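Local coordinates for avidin-related protein 4/5 (Gallus gallus, PDB 1Y55) that binds biotin, probably with the very high affinity of its avidin relatives, as a thermostable barrel-shaped protein in a four-chain assembly, at residues 10-15 with 31-36. The protein carries 1 engineered substitution. Residues are numbered along the deposited sequence; the frame is centred on the assembly and turned at random.
Sequences WTNNLG and GTYLTA. With BTN (biotin), chain C.
Where Gly15 and Ala36 face each other with CA atoms 5.6 Å apart, the type I turn Asn12–Gly15, closed by Gly15 N to Asn12 O, meets the chain leaving strand 28-34; no backbone hydrogen bond joins 10-15 to 31-36, since strand 17-20 lies between their strands in the sheet. The direct touch at this end is small: Ala36 CB sits 3.3 Å from Leu14 O and packs against the Gly15 carbonyl carbon. Deeper in the barrel, Asn12 and Tyr33 cross at about a right angle, with amide and ring planes 58° apart. Their ND2 and OH are close, but the angle is too poor for a hydrogen bond; both instead donate to the ureido oxygen O3 of biotin. Asn12 ND2 reaches O3 at 3.0 Å in a nearly straight bond (165°), and Tyr33 OH does so at 2.7 Å, with O3 lying in the plane of the ring at its edge. Ser16 supplies a further hydrogen bond to biotin. The amide of Asn12 is held by an Asx turn, in which Leu14 N donates to OD1 from above the carbonyl plane, off the lone-pair direction; Ser16 N donates to OD1 as well, leaving ND2 directed at the ligand. Thr35 turns its OG1 away from the backbone N, and there the hydroxyl takes the N-H of biotin N2 in an almost straight bond (2.9 Å, 174°) while also hydrogen-bonding Val37 O. Leu14 CD1 packs 3.8 Å from biotin N1. Converging donors on a ureido oxygen, at one end of an antiparallel eight-stranded barrel, are the hallmark of the avidin–streptavidin biotin site.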
ATOM      1  N   TRP A  10      10.920 -19.590  -9.896  1.00  8.91           N
ATOM      2  CA  TRP A  10      10.487 -18.340 -10.492  1.00  8.74           C
ATOM      3  C   TRP A  10      11.573 -17.291 -10.284  1.00  8.84           C
ATOM      4  O   TRP A  10      12.289 -17.327  -9.288  1.00  9.47           O
ATOM      5  CB  TRP A  10       9.224 -17.826  -9.788  1.00  8.63           C
ATOM      6  CG  TRP A  10       8.040 -18.754  -9.854  1.00  9.11           C
ATOM      7  CD1 TRP A  10       7.777 -19.797  -9.019  1.00  9.82           C
ATOM      8  CD2 TRP A  10       6.963 -18.705 -10.790  1.00  9.24           C
ATOM      9  NE1 TRP A  10       6.591 -20.395  -9.372  1.00 10.51           N
ATOM     10  CE2 TRP A  10       6.074 -19.744 -10.461  1.00  9.98           C
ATOM     11  CE3 TRP A  10       6.641 -17.870 -11.863  1.00  9.82           C
ATOM     12  CZ2 TRP A  10       4.902 -19.981 -11.180  1.00 11.27           C
ATOM     13  CZ3 TRP A  10       5.487 -18.107 -12.575  1.00 10.86           C
ATOM     14  CH2 TRP A  10       4.627 -19.148 -12.224  1.00 11.75           C
ATOM     15  N   THR A  11      11.659 -16.334 -11.192  1.00  8.37           N
ATOM     16  CA  THR A  11      12.463 -15.131 -10.972  1.00  8.09           C
ATOM     17  C   THR A  11      11.573 -13.907 -11.106  1.00  7.84           C
ATOM     18  O   THR A  11      10.552 -13.953 -11.796  1.00  9.04           O
ATOM     19  CB  THR A  11      13.624 -15.059 -11.974  1.00  8.42           C
ATOM     20  N   ASN A  12      11.947 -12.821 -10.440  1.00  7.48           N
ATOM     21  CA  ASN A  12      11.195 -11.582 -10.583  1.00  7.34           C
ATOM     22  C   ASN A  12      12.002 -10.487 -11.246  1.00  7.28           C
ATOM     23  O   ASN A  12      13.170 -10.661 -11.608  1.00  8.02           O
ATOM     24  CB  ASN A  12      10.520 -11.139  -9.259  1.00  7.43           C
ATOM     25  CG  ASN A  12      11.475 -10.595  -8.220  1.00  6.93           C
ATOM     26  OD1 ASN A  12      12.566 -10.106  -8.526  1.00  7.16           O
ATOM     27  ND2 ASN A  12      11.048 -10.678  -6.958  1.00  7.37           N
ATOM     28  N   ASN A  13      11.352  -9.340 -11.409  1.00  7.48           N
ATOM     29  CA  ASN A  13      11.921  -8.209 -12.134  1.00  8.14           C
ATOM     30  C   ASN A  13      13.167  -7.611 -11.458  1.00  8.25           C
ATOM     31  O   ASN A  13      13.924  -6.915 -12.124  1.00 10.37           O
ATOM     32  CB  ASN A  13      10.864  -7.130 -12.345  1.00  8.49           C
ATOM     33  CG  ASN A  13      10.237  -6.683 -11.042  1.00  7.61           C
ATOM     34  OD1 ASN A  13       9.488  -7.438 -10.421  1.00  7.34           O
ATOM     35  ND2 ASN A  13      10.560  -5.475 -10.610  1.00  9.44           N
ATOM     36  N   LEU A  14      13.367  -7.869 -10.162  1.00  8.20           N
ATOM     37  CA  LEU A  14      14.560  -7.437  -9.446  1.00  8.55           C
ATOM     38  C   LEU A  14      15.673  -8.472  -9.511  1.00  8.36           C
ATOM     39  O   LEU A  14      16.767  -8.213  -9.019  1.00 10.07           O
ATOM     40  CB  LEU A  14      14.229  -7.142  -7.977  1.00  8.52           C
ATOM     41  CG  LEU A  14      13.151  -6.101  -7.718  1.00  8.80           C
ATOM     42  CD1 LEU A  14      12.844  -5.982  -6.227  1.00 10.23           C
ATOM     43  CD2 LEU A  14      13.523  -4.763  -8.299  1.00 10.77           C
ATOM     44  N   GLY A  15      15.399  -9.642 -10.081  1.00  7.99           N
ATOM     45  CA  GLY A  15      16.356 -10.727 -10.156  1.00  7.98           C
ATOM     46  C   GLY A  15      16.265 -11.733  -9.018  1.00  7.66           C
ATOM     47  O   GLY A  15      17.035 -12.683  -8.983  1.00  8.36           O
ATOM     48  N   GLY A  31       8.429 -23.096   0.545  1.00 10.10           N
ATOM     49  CA  GLY A  31       9.466 -22.857  -0.415  1.00 10.92           C
ATOM     50  C   GLY A  31      10.587 -22.042   0.178  1.00  9.43           C
ATOM     51  O   GLY A  31      10.693 -21.852   1.387  1.00  9.46           O
ATOM     52  N   THR A  32      11.440 -21.559  -0.710  1.00  9.27           N
ATOM     53  CA  THR A  32      12.554 -20.693  -0.335  1.00  9.44           C
ATOM     54  C   THR A  32      12.595 -19.485  -1.259  1.00  8.93           C
ATOM     55  O   THR A  32      12.100 -19.515  -2.385  1.00  9.69           O
ATOM     56  CB  THR A  32      13.895 -21.420  -0.385  1.00 10.59           C
ATOM     57  OG1 THR A  32      14.145 -21.822  -1.739  1.00 12.57           O
ATOM     58  CG2 THR A  32      13.910 -22.674   0.484  1.00 11.92           C
ATOM     59  N   TYR A  33      13.205 -18.428  -0.746  1.00  8.27           N
ATOM     60  CA  TYR A  33      13.270 -17.151  -1.432  1.00  7.94           C
ATOM     61  C   TYR A  33      14.695 -16.622  -1.297  1.00  7.79           C
ATOM     62  O   TYR A  33      15.185 -16.490  -0.175  1.00  8.20           O
ATOM     63  CB  TYR A  33      12.269 -16.165  -0.813  1.00  7.98           C
ATOM     64  CG  TYR A  33      11.876 -15.022  -1.714  1.00  7.62           C
ATOM     65  CD1 TYR A  33      12.725 -13.940  -1.930  1.00  7.82           C
ATOM     66  CD2 TYR A  33      10.646 -15.010  -2.353  1.00  7.49           C
ATOM     67  CE1 TYR A  33      12.356 -12.882  -2.760  1.00  7.29           C
ATOM     68  CE2 TYR A  33      10.276 -13.963  -3.175  1.00  7.53           C
ATOM     69  CZ  TYR A  33      11.131 -12.906  -3.384  1.00  7.06           C
ATOM     70  OH  TYR A  33      10.716 -11.899  -4.222  1.00  7.45           O
ATOM     71  N   LEU A  34      15.335 -16.327  -2.429  1.00  7.52           N
ATOM     72  CA  LEU A  34      16.662 -15.716  -2.461  1.00  7.91           C
ATOM     73  C   LEU A  34      16.483 -14.314  -3.050  1.00  7.12           C
ATOM     74  O   LEU A  34      16.319 -14.147  -4.258  1.00  7.39           O
ATOM     75  CB  LEU A  34      17.646 -16.548  -3.284  1.00  8.35           C
ATOM     76  CG  LEU A  34      19.083 -16.056  -3.230  1.00  8.98           C
ATOM     77  CD1 LEU A  34      19.642 -16.080  -1.820  1.00 10.66           C
ATOM     78  CD2 LEU A  34      19.954 -16.885  -4.155  1.00 10.36           C
ATOM     79  N   THR A  35      16.432 -13.318  -2.177  1.00  7.13           N
ATOM     80  CA  THR A  35      16.262 -11.958  -2.644  1.00  7.03           C
ATOM     81  C   THR A  35      17.545 -11.430  -3.274  1.00  7.02           C
ATOM     82  O   THR A  35      18.643 -11.696  -2.785  1.00  7.67           O
ATOM     83  CB  THR A  35      15.765 -11.025  -1.539  1.00  7.31           C
ATOM     84  OG1 THR A  35      15.564  -9.722  -2.116  1.00  7.08           O
ATOM     85  CG2 THR A  35      16.734 -10.909  -0.354  1.00  7.75           C
ATOM     86  N   ALA A  36      17.398 -10.677  -4.366  1.00  7.07           N
ATOM     87  CA  ALA A  36      18.542 -10.036  -4.996  1.00  7.48           C
ATOM     88  C   ALA A  36      18.978  -8.778  -4.249  1.00  7.74           C
ATOM     89  O   ALA A  36      20.127  -8.340  -4.402  1.00  9.18           O
ATOM     90  CB  ALA A  36      18.217  -9.683  -6.430  1.00  8.51           C
TER
HETATM   91  C11 BTN C 801      15.563  -7.253   4.385  1.00 11.83           C
HETATM   92  O11 BTN C 801      15.976  -6.223   3.587  1.00 11.81           O
HETATM   93  O12 BTN C 801      15.802  -7.258   5.658  1.00 15.93           O
HETATM   94  C10 BTN C 801      14.836  -8.401   3.839  1.00  9.87           C
HETATM   95  C9  BTN C 801      14.841  -8.511   2.333  1.00  8.45           C
HETATM   96  C8  BTN C 801      13.694  -7.734   1.693  1.00  7.82           C
HETATM   97  C7  BTN C 801      13.709  -7.877   0.167  1.00  7.17           C
HETATM   98  C2  BTN C 801      12.459  -7.263  -0.521  1.00  7.07           C
HETATM   99  S1  BTN C 801      10.945  -8.141  -0.258  1.00  6.92           S
HETATM  100  C6  BTN C 801      10.163  -7.071  -1.480  1.00  7.08           C
HETATM  101  C5  BTN C 801      11.182  -6.935  -2.609  1.00  6.73           C
HETATM  102  N1  BTN C 801      11.096  -8.002  -3.589  1.00  7.09           N
HETATM  103  C3  BTN C 801      12.200  -8.730  -3.589  1.00  6.56           C
HETATM  104  O3  BTN C 801      12.378  -9.771  -4.385  1.00  6.97           O
HETATM  105  N2  BTN C 801      13.083  -8.294  -2.715  1.00  6.60           N
HETATM  106  C4  BTN C 801      12.600  -7.100  -2.039  1.00  6.73           C